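Local atomic coordinates of EF0056 (Enterococcus faecalis, PDB entry 6ORI), a protein that is of unknown function but, as part of the N-terminal region of an enterococcal surface protein, is probably connected with biofilm formation. Residues N30-Q35 against K58-A63; G238-D243 against L346-P351; W263-K268 against G319-N324; N251-T256 against F332-P337; I184-Y189 against S215-Y220. All blocks are in the same frame, centred on the assembly; numbering follows the deposited sequence.

Contact 1. Residues N30-Q35 against K58-A63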
# COMPACT_ATOMS: atom_id res chain seq x y z
N ASN A 30 -11.14 14.76 3.58
CA ASN A 30 -11.96 14.16 2.55
C ASN A 30 -11.14 13.62 1.37
O ASN A 30 -11.67 13.36 0.30
CB ASN A 30 -12.97 15.18 2.02
CG ASN A 30 -13.70 15.90 3.13
OD1 ASN A 30 -14.18 15.29 4.09
ND2 ASN A 30 -13.80 17.23 3.01
N PHE A 31 -9.85 13.48 1.58
CA PHE A 31 -9.00 12.74 0.63
C PHE A 31 -9.27 11.27 0.85
O PHE A 31 -9.55 10.86 1.98
CB PHE A 31 -7.53 13.06 0.85
CG PHE A 31 -7.22 14.51 0.66
CD1 PHE A 31 -7.32 15.41 1.71
CD2 PHE A 31 -6.83 15.00 -0.57
CE1 PHE A 31 -7.05 16.75 1.53
CE2 PHE A 31 -6.57 16.32 -0.75
CZ PHE A 31 -6.69 17.20 0.29
N SER A 32 -9.16 10.43 -0.18
CA SER A 32 -9.37 9.01 0.01
C SER A 32 -8.29 8.12 -0.57
O SER A 32 -8.25 6.96 -0.22
CB SER A 32 -10.75 8.56 -0.49
OG SER A 32 -10.91 8.86 -1.85
N ASP A 33 -7.39 8.62 -1.40
CA ASP A 33 -6.36 7.75 -1.94
C ASP A 33 -5.13 8.53 -2.35
O ASP A 33 -5.21 9.65 -2.84
CB ASP A 33 -6.90 6.97 -3.14
CG ASP A 33 -6.22 5.63 -3.36
OD1 ASP A 33 -5.38 5.18 -2.54
OD2 ASP A 33 -6.61 4.96 -4.35
N LEU A 34 -3.98 7.90 -2.10
CA LEU A 34 -2.69 8.39 -2.56
C LEU A 34 -1.80 7.18 -2.69
O LEU A 34 -1.63 6.43 -1.73
CB LEU A 34 -2.14 9.39 -1.55
CG LEU A 34 -0.83 10.08 -1.92
CD1 LEU A 34 -0.98 10.91 -3.18
CD2 LEU A 34 -0.35 10.93 -0.75
N GLN A 35 -1.28 6.93 -3.89
CA GLN A 35 -0.47 5.75 -4.15
C GLN A 35 0.74 6.11 -4.99
O GLN A 35 0.67 6.98 -5.85
CB GLN A 35 -1.26 4.70 -4.91
CG GLN A 35 -2.52 4.23 -4.25
CD GLN A 35 -2.28 3.38 -3.05
OE1 GLN A 35 -1.23 2.75 -2.89
NE2 GLN A 35 -3.24 3.37 -2.17
N LYS A 58 -6.85 10.60 -5.12
CA LYS A 58 -8.28 10.83 -5.21
C LYS A 58 -8.75 11.54 -3.96
O LYS A 58 -8.36 11.22 -2.81
CB LYS A 58 -9.07 9.53 -5.40
CG LYS A 58 -10.56 9.85 -5.36
CD LYS A 58 -11.43 8.71 -5.63
CE LYS A 58 -12.88 9.01 -5.23
NZ LYS A 58 -13.38 10.33 -5.67
N HIS A 59 -9.65 12.50 -4.17
CA HIS A 59 -10.38 13.14 -3.08
C HIS A 59 -11.86 13.22 -3.42
O HIS A 59 -12.27 13.00 -4.57
CB HIS A 59 -9.77 14.50 -2.70
CG HIS A 59 -9.60 15.44 -3.84
ND1 HIS A 59 -8.56 15.34 -4.73
CD2 HIS A 59 -10.36 16.48 -4.24
CE1 HIS A 59 -8.68 16.29 -5.63
NE2 HIS A 59 -9.77 16.99 -5.37
N ASN A 60 -12.66 13.46 -2.39
CA ASN A 60 -14.10 13.23 -2.48
C ASN A 60 -14.90 14.51 -2.42
O ASN A 60 -16.10 14.50 -2.77
CB ASN A 60 -14.56 12.31 -1.34
CG ASN A 60 -13.81 11.00 -1.29
OD1 ASN A 60 -13.18 10.58 -2.26
ND2 ASN A 60 -13.90 10.34 -0.15
N ILE A 61 -14.25 15.59 -1.98
CA ILE A 61 -14.85 16.92 -1.88
C ILE A 61 -13.82 17.89 -2.44
O ILE A 61 -12.62 17.69 -2.23
CB ILE A 61 -15.17 17.29 -0.41
CG1 ILE A 61 -16.19 16.31 0.18
CG2 ILE A 61 -15.68 18.71 -0.29
CD1 ILE A 61 -17.54 16.32 -0.52
N ALA A 62 -14.25 18.91 -3.17
CA ALA A 62 -13.31 19.82 -3.78
C ALA A 62 -12.29 20.31 -2.76
O ALA A 62 -12.62 20.58 -1.60
CB ALA A 62 -14.06 20.98 -4.41
N ALA A 63 -11.04 20.38 -3.18
CA ALA A 63 -9.95 20.83 -2.35
C ALA A 63 -9.14 21.85 -3.13
O ALA A 63 -9.22 21.92 -4.34
CB ALA A 63 -9.06 19.67 -1.94
O HOH W 1 -12.06 18.84 0.69

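Contact 2. Residues G238-D243 against L346-P351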
# COMPACT_ATOMS: atom_id res chain seq x y z
N GLY A 238 -1.86 -9.25 20.29
CA GLY A 238 -1.87 -8.34 19.17
C GLY A 238 -1.94 -9.08 17.85
O GLY A 238 -2.10 -10.30 17.76
N ALA A 239 -1.87 -8.31 16.79
CA ALA A 239 -2.11 -8.85 15.46
C ALA A 239 -1.35 -8.06 14.42
O ALA A 239 -1.08 -6.87 14.60
CB ALA A 239 -3.57 -8.81 15.16
N ILE A 240 -1.00 -8.72 13.34
CA ILE A 240 -0.56 -8.00 12.16
C ILE A 240 -1.77 -7.79 11.27
O ILE A 240 -2.47 -8.75 10.93
CB ILE A 240 0.55 -8.72 11.41
CG1 ILE A 240 1.79 -8.84 12.30
CG2 ILE A 240 0.88 -7.97 10.10
CD1 ILE A 240 2.83 -9.81 11.77
N ILE A 241 -2.03 -6.53 10.94
CA ILE A 241 -3.16 -6.13 10.12
C ILE A 241 -2.69 -5.90 8.71
O ILE A 241 -1.72 -5.19 8.48
CB ILE A 241 -3.80 -4.81 10.60
CG1 ILE A 241 -3.98 -4.78 12.12
CG2 ILE A 241 -5.12 -4.55 9.90
CD1 ILE A 241 -4.78 -5.90 12.67
N LEU A 242 -3.37 -6.52 7.75
CA LEU A 242 -3.12 -6.32 6.33
C LEU A 242 -4.29 -5.53 5.79
O LEU A 242 -5.44 -5.98 5.85
CB LEU A 242 -3.05 -7.62 5.55
CG LEU A 242 -2.14 -8.71 6.07
CD1 LEU A 242 -2.16 -9.93 5.13
CD2 LEU A 242 -0.75 -8.16 6.22
N ASP A 243 -4.01 -4.36 5.26
CA ASP A 243 -5.01 -3.56 4.58
C ASP A 243 -4.74 -3.64 3.08
O ASP A 243 -3.75 -3.09 2.58
CB ASP A 243 -5.00 -2.12 5.08
CG ASP A 243 -5.71 -1.97 6.43
OD1 ASP A 243 -6.34 -2.94 6.89
OD2 ASP A 243 -5.65 -0.88 7.03
N LEU A 346 -4.42 -10.80 11.49
CA LEU A 346 -3.65 -12.01 11.75
C LEU A 346 -3.30 -12.01 13.21
O LEU A 346 -2.36 -11.34 13.63
CB LEU A 346 -2.35 -12.02 10.92
CG LEU A 346 -2.47 -11.71 9.42
CD1 LEU A 346 -1.11 -11.74 8.75
CD2 LEU A 346 -3.38 -12.70 8.75
N GLN A 347 -4.05 -12.75 14.01
CA GLN A 347 -3.81 -12.81 15.44
C GLN A 347 -2.56 -13.60 15.72
O GLN A 347 -2.37 -14.69 15.21
CB GLN A 347 -5.01 -13.44 16.13
CG GLN A 347 -6.32 -12.72 15.84
CD GLN A 347 -7.41 -13.05 16.83
OE1 GLN A 347 -7.44 -14.15 17.39
NE2 GLN A 347 -8.32 -12.10 17.06
N LEU A 348 -1.66 -13.03 16.51
CA LEU A 348 -0.42 -13.72 16.86
C LEU A 348 -0.62 -14.66 18.03
O LEU A 348 -1.41 -14.41 18.93
CB LEU A 348 0.65 -12.69 17.20
CG LEU A 348 0.99 -11.72 16.07
CD1 LEU A 348 1.95 -10.68 16.60
CD2 LEU A 348 1.54 -12.41 14.86
N THR A 349 0.14 -15.76 18.04
CA THR A 349 0.04 -16.77 19.09
C THR A 349 0.84 -16.40 20.31
O THR A 349 0.60 -16.94 21.39
CB THR A 349 0.58 -18.11 18.60
OG1 THR A 349 1.91 -17.91 18.15
CG2 THR A 349 -0.27 -18.68 17.48
N LYS A 350 1.81 -15.51 20.14
CA LYS A 350 2.58 -14.99 21.26
C LYS A 350 3.07 -13.61 20.86
O LYS A 350 2.97 -13.22 19.69
CB LYS A 350 3.75 -15.93 21.61
CG LYS A 350 4.67 -16.21 20.47
CD LYS A 350 5.65 -17.33 20.80
CE LYS A 350 4.95 -18.67 20.88
NZ LYS A 350 5.90 -19.80 21.04
N PRO A 351 3.57 -12.84 21.84
CA PRO A 351 4.03 -11.48 21.52
C PRO A 351 5.13 -11.48 20.47
O PRO A 351 5.92 -12.42 20.40
CB PRO A 351 4.56 -10.96 22.86
CG PRO A 351 3.85 -11.78 23.89
CD PRO A 351 3.70 -13.14 23.28
O HOH W 2 -3.23 -12.24 19.50

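Contact 3. Residues W263-K268 against G319-N324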
# COMPACT_ATOMS: atom_id res chain seq x y z
N TRP A 263 -16.23 -13.98 -7.25
CA TRP A 263 -14.82 -13.70 -7.05
C TRP A 263 -14.37 -14.18 -5.68
O TRP A 263 -15.18 -14.39 -4.77
CB TRP A 263 -14.53 -12.21 -7.15
CG TRP A 263 -14.63 -11.62 -8.52
CD1 TRP A 263 -15.04 -12.24 -9.68
CD2 TRP A 263 -14.32 -10.28 -8.87
NE1 TRP A 263 -14.99 -11.34 -10.73
CE2 TRP A 263 -14.56 -10.13 -10.25
CE3 TRP A 263 -13.86 -9.18 -8.14
CZ2 TRP A 263 -14.34 -8.93 -10.91
CZ3 TRP A 263 -13.65 -7.99 -8.79
CH2 TRP A 263 -13.90 -7.87 -10.17
N TYR A 264 -13.05 -14.33 -5.55
CA TYR A 264 -12.40 -14.69 -4.30
C TYR A 264 -11.50 -13.58 -3.83
O TYR A 264 -10.81 -12.94 -4.65
CB TYR A 264 -11.57 -15.96 -4.46
CG TYR A 264 -12.40 -17.22 -4.58
CD1 TYR A 264 -13.25 -17.39 -5.67
CD2 TYR A 264 -12.39 -18.19 -3.60
CE1 TYR A 264 -14.03 -18.54 -5.80
CE2 TYR A 264 -13.16 -19.35 -3.73
CZ TYR A 264 -13.98 -19.50 -4.83
OH TYR A 264 -14.76 -20.65 -4.96
N ALA A 265 -11.51 -13.36 -2.53
CA ALA A 265 -10.52 -12.53 -1.84
C ALA A 265 -9.39 -13.46 -1.43
O ALA A 265 -9.64 -14.49 -0.81
CB ALA A 265 -11.18 -11.88 -0.63
N ASN A 266 -8.17 -13.10 -1.79
CA ASN A 266 -6.98 -13.92 -1.58
C ASN A 266 -5.95 -13.21 -0.74
O ASN A 266 -5.79 -11.99 -0.85
CB ASN A 266 -6.27 -14.29 -2.90
CG ASN A 266 -7.11 -15.10 -3.81
OD1 ASN A 266 -7.00 -16.33 -3.83
ND2 ASN A 266 -7.98 -14.46 -4.57
N TYR A 267 -5.24 -13.98 0.07
CA TYR A 267 -4.23 -13.43 0.97
C TYR A 267 -3.15 -14.47 1.13
O TYR A 267 -3.40 -15.67 1.08
CB TYR A 267 -4.87 -13.02 2.32
CG TYR A 267 -5.86 -14.06 2.82
CD1 TYR A 267 -7.17 -14.06 2.41
CD2 TYR A 267 -5.46 -15.07 3.67
CE1 TYR A 267 -8.07 -15.05 2.82
CE2 TYR A 267 -6.33 -16.05 4.08
CZ TYR A 267 -7.64 -16.04 3.65
OH TYR A 267 -8.51 -17.04 4.05
N LYS A 268 -1.94 -13.99 1.30
CA LYS A 268 -0.77 -14.84 1.48
C LYS A 268 0.11 -14.23 2.54
O LYS A 268 0.41 -13.03 2.51
CB LYS A 268 0.03 -14.97 0.18
CG LYS A 268 1.19 -15.96 0.27
CD LYS A 268 1.94 -16.05 -1.06
CE LYS A 268 2.95 -17.20 -1.06
NZ LYS A 268 3.96 -17.05 0.01
N GLY A 319 -4.59 -18.30 1.62
CA GLY A 319 -5.98 -18.64 1.78
C GLY A 319 -6.83 -17.78 0.88
O GLY A 319 -6.34 -16.83 0.24
N SER A 320 -8.09 -18.14 0.79
CA SER A 320 -9.06 -17.39 0.03
C SER A 320 -10.44 -17.63 0.57
O SER A 320 -10.68 -18.59 1.29
CB SER A 320 -9.00 -17.75 -1.45
OG SER A 320 -9.45 -19.08 -1.67
N ILE A 321 -11.35 -16.73 0.23
CA ILE A 321 -12.74 -16.83 0.62
C ILE A 321 -13.60 -16.24 -0.47
O ILE A 321 -13.19 -15.33 -1.16
CB ILE A 321 -13.02 -16.16 1.98
CG1 ILE A 321 -14.46 -16.48 2.42
CG2 ILE A 321 -12.68 -14.66 1.91
CD1 ILE A 321 -14.70 -16.29 3.89
N THR A 322 -14.77 -16.84 -0.65
CA THR A 322 -15.77 -16.30 -1.54
C THR A 322 -17.13 -16.27 -0.83
O THR A 322 -17.26 -16.69 0.33
CB THR A 322 -15.85 -17.10 -2.84
OG1 THR A 322 -16.68 -16.39 -3.77
CG2 THR A 322 -16.46 -18.47 -2.63
N ASP A 323 -18.13 -15.80 -1.56
CA ASP A 323 -19.51 -15.81 -1.12
C ASP A 323 -20.36 -15.72 -2.37
O ASP A 323 -19.97 -15.11 -3.35
CB ASP A 323 -19.82 -14.63 -0.19
CG ASP A 323 -21.12 -14.83 0.60
OD1 ASP A 323 -22.20 -14.52 0.07
OD2 ASP A 323 -21.07 -15.37 1.73
N ASN A 324 -21.55 -16.31 -2.35
CA ASN A 324 -22.45 -16.17 -3.48
C ASN A 324 -22.93 -14.74 -3.66
O ASN A 324 -23.42 -14.41 -4.73
CB ASN A 324 -23.60 -17.18 -3.39
CG ASN A 324 -23.11 -18.60 -3.48
OD1 ASN A 324 -23.23 -19.39 -2.52
ND2 ASN A 324 -22.49 -18.92 -4.58
O HOH W 3 -5.02 -17.69 -2.15
O HOH W 4 -10.44 -18.96 4.28

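Contact 4. Residues N251-T256 against F332-P337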
# COMPACT_ATOMS: atom_id res chain seq x y z
N ASN A 251 -15.83 3.63 -11.71
CA ASN A 251 -16.77 3.52 -10.60
C ASN A 251 -17.37 2.10 -10.52
O ASN A 251 -18.59 1.93 -10.44
CB ASN A 251 -17.89 4.57 -10.72
CG ASN A 251 -18.74 4.39 -11.93
OD1 ASN A 251 -18.29 3.91 -12.96
ND2 ASN A 251 -20.02 4.72 -11.80
N PHE A 252 -16.51 1.09 -10.55
CA PHE A 252 -16.93 -0.31 -10.55
C PHE A 252 -18.02 -0.64 -9.55
O PHE A 252 -17.97 -0.24 -8.39
CB PHE A 252 -15.71 -1.19 -10.26
CG PHE A 252 -15.98 -2.67 -10.32
CD1 PHE A 252 -16.35 -3.27 -11.51
CD2 PHE A 252 -15.81 -3.46 -9.21
CE1 PHE A 252 -16.55 -4.64 -11.59
CE2 PHE A 252 -16.00 -4.83 -9.28
CZ PHE A 252 -16.38 -5.41 -10.46
N SER A 253 -19.01 -1.38 -10.03
CA SER A 253 -19.97 -2.07 -9.19
C SER A 253 -19.82 -3.58 -9.37
O SER A 253 -20.03 -4.10 -10.48
CB SER A 253 -21.39 -1.67 -9.56
OG SER A 253 -22.33 -2.56 -8.98
N TYR A 254 -19.49 -4.28 -8.30
CA TYR A 254 -19.42 -5.74 -8.35
C TYR A 254 -20.76 -6.36 -8.67
O TYR A 254 -20.87 -7.23 -9.52
CB TYR A 254 -18.92 -6.29 -7.02
CG TYR A 254 -18.81 -7.81 -6.96
CD1 TYR A 254 -17.65 -8.46 -7.38
CD2 TYR A 254 -19.85 -8.58 -6.46
CE1 TYR A 254 -17.56 -9.85 -7.34
CE2 TYR A 254 -19.76 -9.97 -6.39
CZ TYR A 254 -18.61 -10.59 -6.83
OH TYR A 254 -18.44 -11.96 -6.77
N SER A 255 -21.79 -5.88 -7.98
CA SER A 255 -23.14 -6.42 -8.13
C SER A 255 -23.64 -6.32 -9.56
O SER A 255 -24.22 -7.27 -10.09
CB SER A 255 -24.07 -5.66 -7.19
OG SER A 255 -23.68 -5.88 -5.85
N THR A 256 -23.42 -5.18 -10.20
CA THR A 256 -23.94 -4.99 -11.55
C THR A 256 -23.03 -5.55 -12.65
O THR A 256 -23.51 -6.04 -13.65
CB THR A 256 -24.25 -3.53 -11.86
OG1 THR A 256 -23.04 -2.78 -11.92
CG2 THR A 256 -25.16 -2.94 -10.82
N PHE A 332 -17.51 -2.88 -1.80
CA PHE A 332 -16.93 -2.53 -3.09
C PHE A 332 -17.16 -1.07 -3.46
O PHE A 332 -16.75 -0.65 -4.54
CB PHE A 332 -17.52 -3.40 -4.19
CG PHE A 332 -16.92 -4.78 -4.28
CD1 PHE A 332 -15.81 -5.02 -5.07
CD2 PHE A 332 -17.48 -5.84 -3.58
CE1 PHE A 332 -15.27 -6.29 -5.17
CE2 PHE A 332 -16.92 -7.09 -3.68
CZ PHE A 332 -15.81 -7.30 -4.47
N ALA A 333 -17.80 -0.30 -2.58
CA ALA A 333 -18.16 1.09 -2.90
C ALA A 333 -18.88 1.09 -4.24
O ALA A 333 -18.49 1.81 -5.16
CB ALA A 333 -16.91 1.98 -2.92
N ASN A 334 -19.92 0.26 -4.37
CA ASN A 334 -20.55 0.00 -5.65
C ASN A 334 -21.02 1.29 -6.31
O ASN A 334 -21.67 2.13 -5.66
CB ASN A 334 -21.74 -0.97 -5.54
CG ASN A 334 -21.32 -2.44 -5.31
OD1 ASN A 334 -20.32 -2.96 -5.83
ND2 ASN A 334 -22.14 -3.13 -4.52
N ALA A 335 -20.67 1.43 -7.58
CA ALA A 335 -21.06 2.55 -8.44
C ALA A 335 -20.39 3.87 -8.07
O ALA A 335 -20.73 4.92 -8.62
CB ALA A 335 -22.57 2.69 -8.48
N SER A 336 -19.40 3.82 -7.17
CA SER A 336 -18.63 4.99 -6.76
C SER A 336 -17.17 4.82 -7.17
O SER A 336 -16.68 3.69 -7.23
CB SER A 336 -18.68 5.12 -5.24
OG SER A 336 -17.81 6.15 -4.77
N PRO A 337 -16.47 5.92 -7.45
CA PRO A 337 -15.05 5.83 -7.75
C PRO A 337 -14.18 5.69 -6.52
O PRO A 337 -12.96 5.62 -6.67
CB PRO A 337 -14.76 7.16 -8.47
CG PRO A 337 -15.75 8.10 -7.91
CD PRO A 337 -17.00 7.27 -7.71

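Contact 5. Residues I184-Y189 against S215-Y220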
# COMPACT_ATOMS: atom_id res chain seq x y z
N ILE A 184 -4.16 8.42 4.60
CA ILE A 184 -3.67 8.85 3.29
C ILE A 184 -2.15 8.70 3.33
O ILE A 184 -1.38 9.67 3.26
CB ILE A 184 -4.11 10.27 2.96
CG1 ILE A 184 -5.62 10.43 3.20
CG2 ILE A 184 -3.79 10.62 1.50
CD1 ILE A 184 -6.50 9.47 2.40
N GLU A 185 -1.76 7.45 3.54
CA GLU A 185 -0.37 7.05 3.52
C GLU A 185 -0.26 5.61 3.05
O GLU A 185 -1.11 4.76 3.35
CB GLU A 185 0.29 7.20 4.88
CG GLU A 185 -0.18 6.32 5.97
CD GLU A 185 0.71 6.45 7.19
OE1 GLU A 185 1.87 5.96 7.14
OE2 GLU A 185 0.27 7.06 8.18
N SER A 186 0.80 5.33 2.32
CA SER A 186 1.04 4.00 1.82
C SER A 186 2.52 3.72 1.88
O SER A 186 3.32 4.53 1.42
CB SER A 186 0.53 3.92 0.40
OG SER A 186 0.67 2.60 -0.09
N THR A 187 2.88 2.57 2.45
CA THR A 187 4.26 2.12 2.58
C THR A 187 4.41 0.78 1.89
O THR A 187 3.69 -0.18 2.25
CB THR A 187 4.67 1.98 4.05
OG1 THR A 187 4.59 3.25 4.70
CG2 THR A 187 6.10 1.43 4.20
N GLY A 188 5.32 0.70 0.91
CA GLY A 188 5.53 -0.50 0.12
C GLY A 188 7.00 -0.72 -0.15
O GLY A 188 7.83 -0.10 0.50
N TYR A 189 7.30 -1.64 -1.05
CA TYR A 189 8.68 -1.94 -1.41
C TYR A 189 8.86 -2.11 -2.89
O TYR A 189 7.94 -2.48 -3.60
CB TYR A 189 9.24 -3.14 -0.63
CG TYR A 189 8.62 -4.48 -0.99
CD1 TYR A 189 7.41 -4.88 -0.42
CD2 TYR A 189 9.22 -5.32 -1.90
CE1 TYR A 189 6.84 -6.10 -0.76
CE2 TYR A 189 8.66 -6.53 -2.24
CZ TYR A 189 7.47 -6.91 -1.67
OH TYR A 189 6.92 -8.13 -2.03
N SER A 215 -2.60 -2.40 -3.39
CA SER A 215 -1.53 -2.23 -2.44
C SER A 215 -1.87 -2.99 -1.18
O SER A 215 -3.03 -3.27 -0.91
CB SER A 215 -1.29 -0.75 -2.14
OG SER A 215 -2.48 -0.11 -1.72
N VAL A 216 -0.84 -3.34 -0.43
CA VAL A 216 -1.01 -3.92 0.90
C VAL A 216 -0.16 -3.15 1.90
O VAL A 216 1.07 -3.13 1.78
CB VAL A 216 -0.63 -5.41 0.88
CG1 VAL A 216 -0.61 -5.97 2.29
CG2 VAL A 216 -1.60 -6.20 0.05
N ASN A 217 -0.83 -2.53 2.88
CA ASN A 217 -0.18 -1.86 4.01
C ASN A 217 -0.28 -2.82 5.18
O ASN A 217 -1.23 -3.61 5.27
CB ASN A 217 -0.92 -0.56 4.38
CG ASN A 217 -0.02 0.72 4.38
OD1 ASN A 217 0.84 0.92 3.54
ND2 ASN A 217 -0.27 1.59 5.34
N THR A 218 0.70 -2.79 6.06
CA THR A 218 0.74 -3.66 7.22
C THR A 218 0.94 -2.82 8.46
O THR A 218 1.50 -1.72 8.41
CB THR A 218 1.89 -4.68 7.13
OG1 THR A 218 3.13 -4.00 7.31
CG2 THR A 218 1.89 -5.43 5.80
N LYS A 219 0.46 -3.33 9.57
CA LYS A 219 0.62 -2.67 10.85
C LYS A 219 0.56 -3.70 11.95
O LYS A 219 -0.21 -4.66 11.86
CB LYS A 219 -0.52 -1.66 11.07
CG LYS A 219 -0.40 -0.87 12.34
CD LYS A 219 -1.61 -0.02 12.61
CE LYS A 219 -1.42 0.72 13.93
NZ LYS A 219 -2.59 1.58 14.28
N TYR A 220 1.41 -3.58 12.94
CA TYR A 220 1.21 -4.31 14.19
C TYR A 220 0.23 -3.54 15.06
O TYR A 220 0.49 -2.40 15.44
CB TYR A 220 2.52 -4.49 14.94
CG TYR A 220 2.26 -5.01 16.33
CD1 TYR A 220 2.02 -6.36 16.54
CD2 TYR A 220 2.22 -4.15 17.42
CE1 TYR A 220 1.77 -6.84 17.82
CE2 TYR A 220 1.98 -4.62 18.69
CZ TYR A 220 1.75 -5.96 18.88
OH TYR A 220 1.49 -6.43 20.15
O HOH W 5 1.85 3.92 5.17
O HOH W 6 -2.36 1.23 0.55
O HOH W 7 2.66 -0.79 5.32
O HOH W 8 3.78 -2.82 2.91

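Contact 1. Residues N30-Q35 against K58-A63
Phe31 and His59 form an antiparallel, non-hydrogen-bonded pair near the open end of the beta hairpin of strands 31-38 and 50-59, and a classic beta bulge follows directly. The extra residue lies in 30-35, where Ser32 and Asp33 both face Lys58. Lys58 O takes two bonds from the same face of its carbonyl plane. The one from Ser32 N is 2.9 Å long and nearly straight (171°), while that from Asp33 N to Lys58 O is longer, at 3.1 Å. Lys58 N then donates to Asp33 O and closes the pair beyond the bulge. On the aromatic face, Phe31 and His59 point the same way, and Phe31 CD2 rests 3.7 Å from His59 CB. Tyr118 meets both rings and holds His59 ND1, while Gly128 O takes His59 NE2, which fixes the imidazole through both nitrogens. The aliphatic chain of Lys58 leads elsewhere, and Lys58 CG passes 3.7 Å from Ser32 OG. It is extended as far as CE, and the bend at its last torsion (chi4 46°) lets NZ donate to His59 O, with Thr132 O as a second partner for this buried amine. Beyond the strand end, Asn60 N donates to Asn30 O. Alongside, Ser32 OG gives its proton to Asn60 OD1 at 2.9 Å, tilted 24° from the plane of that carbonyl.

Contact 2. Residues G238-D243 against L346-P351
Leu346 lies against Ile240 where strands 239-248 and 340-348 run antiparallel inside a five-stranded sheet. Its CB sits 3.3 Å from Ile240 O. CG, set anti to its own carbonyl carbon (chi1 -49°), stays just as near to that oxygen, so the root of the side chain covers the carbonyl that also accepts from Leu346 N. Farther out, Leu346 CD1 is 3.9 Å from Ile240 O and 4.2 Å from Leu242 CG, the two leucines meeting at an oblique angle. Ile280 of the next strand, 277-284, touches Leu346 as well, so the residue joins three neighbouring strands. The other face of the sheet carries the pair Ala239 and Gln347, where Ala239 CB comes within 3.2 Å of Leu346 O. Three backbone bonds knit the strands together: Ile240 and Leu346 exchange two, and Leu348 N donates to Gly238 O almost in a straight line (175°). Past this last bond the chain leaves the sheet and reaches Pro351, the N-cap of helix 352-359. The polar bonds across the pair are thus between main-chain atoms, with a water beside Gly238 O and Leu348 O where the strand ends, while leucine and isoleucine supply only dispersion contacts, which suits a buried seam.

Contact 3. Residues W263-K268 against G319-N324
Tyr264 and Tyr267 each spread a ring over strand 318-322, the edge strand of a four-stranded antiparallel sheet, but in unlike surroundings. Tyr267 is buried and tightly packed. Its ring lies flat over the backbone of Gly319, with Tyr267 CZ 3.4 Å from Gly319 C and Gly319 O above the ring centre. Glycine has no side chain to stand in the way of so close an approach. Ala306 O binds the Tyr267 hydroxyl, and a water 2.7 Å from Tyr267 OH may also reach Ser320 O. Tyr267 and Gly319 exchange two backbone hydrogen bonds, and so do Ala265 and Ile321, the next hydrogen-bonded pair, two residues along. On their face Ala265 CB meets Ile321 CG2 at 4.1 Å, and Met282 of strand 277-284 touches both. The opposite face is the more exposed. There Ser320 CB lies 3.4 Å from Asn266 OD1, and a water donates to both Asn266 OD1 and Gly319 O. Asn266 ND2 bonds to Ser382 OG and Trp380 O of the neighbouring strand 375-382. Tyr264, on this same face and partly exposed, takes a CH-pi contact from Thr322, whose CB stands 3.5 Å above the centroid of the Tyr264 ring. Thr322 OG1, anti to its backbone N (chi1 -170°), donates to Trp263 O at 2.7 Å from above the carbonyl plane.

Contact 4. Residues N251-T256 against F332-P337
Asn334 OD1 accepts a hydrogen bond from Tyr254 N at 2.9 Å, the amide coming from above the side-chain carbonyl plane. Tyr254 opens a short helix whose N-cap is Ser253, and Ser253 OG takes the bond from Thr256 N (3.1 Å), so cap and asparagine share the amides of the first turn. Asn334 belongs to a type II beta turn, Ala333 to Ser336, and the next residue adds a longer bond, Ala335 N to Phe252 O (3.3 Å). Beside this polar link, the rings of Tyr254 and Phe332 form an offset stack with planes at 17°, Tyr254 CG being carried there anti to the backbone N (chi1 -180°). Tyr254 CB makes a CH-pi contact over the Phe332 face, 3.7 Å from the centroid. Lys248 NZ gathers Phe252 O, Phe332 O and Ser336 O. Helix 254-257 lies between strands 239-248 and 264-269, and the turn between strands 318-322 and 340-348, so two connections that each pass from one sheet to another meet here.

Contact 5. Residues I184-Y189 against S215-Y220
Thr187 N donates to Asn217 OD1 at 2.8 Å, a bond that is almost perfectly straight (178°) and lies in the plane of the side-chain carbonyl. It is the one direct hydrogen bond between the two segments. The Asn217 side chain reaches across with an unusual first torsion, well off the staggered positions (chi1 -124°), which puts CG where the amide oxygen can face the neighbouring backbone. Next comes water. One molecule accepts from Asn217 ND2 (3.2 Å) and donates to Glu185 OE1 (2.8 Å) and Thr187 OG1, so both ends of the Asn217 amide are held. Another lies 2.6 Å from Ser215 OG and makes a weak bond to Ser186 OG. A further water lies 2.7 Å from Thr187 O and 3.0 Å from Val216 O and can donate to either. The segments belong to different antiparallel sheets, and the strands cross nearly at a right angle (98°) with axes 6.5 Å apart, too open for a strand ladder and suited to bridging by side chain and solvent. In the outer shell, Arg168 forms a salt bridge with Glu185 OE1, while backbone bonds tie Ser186 to Ile169 and Asn217 to Asp243.

Along the chain contact 1 closes first, contact 5 follows, and contacts 2, 4 and 3 lie one within another: 238-243 and 346-351 enclose contact 4, which encloses contact 3. Contacts 1 and 5 reach the ten-stranded sheet, their centres about 17 Å apart, and touch through Leu34 and Ile184. Strand 211-221 of contact 5 neighbours strand 239-248 of contact 2 in the five-stranded sheet, with centres about 15 Å apart. Contacts 3 and 4, about 18 Å apart between centres, meet where Trp263 touches Phe252 and Tyr254. Contact 5, its centre about 4 Å from the chain centre, is thus where the ten-stranded and five-stranded sheets meet near the middle of the chain.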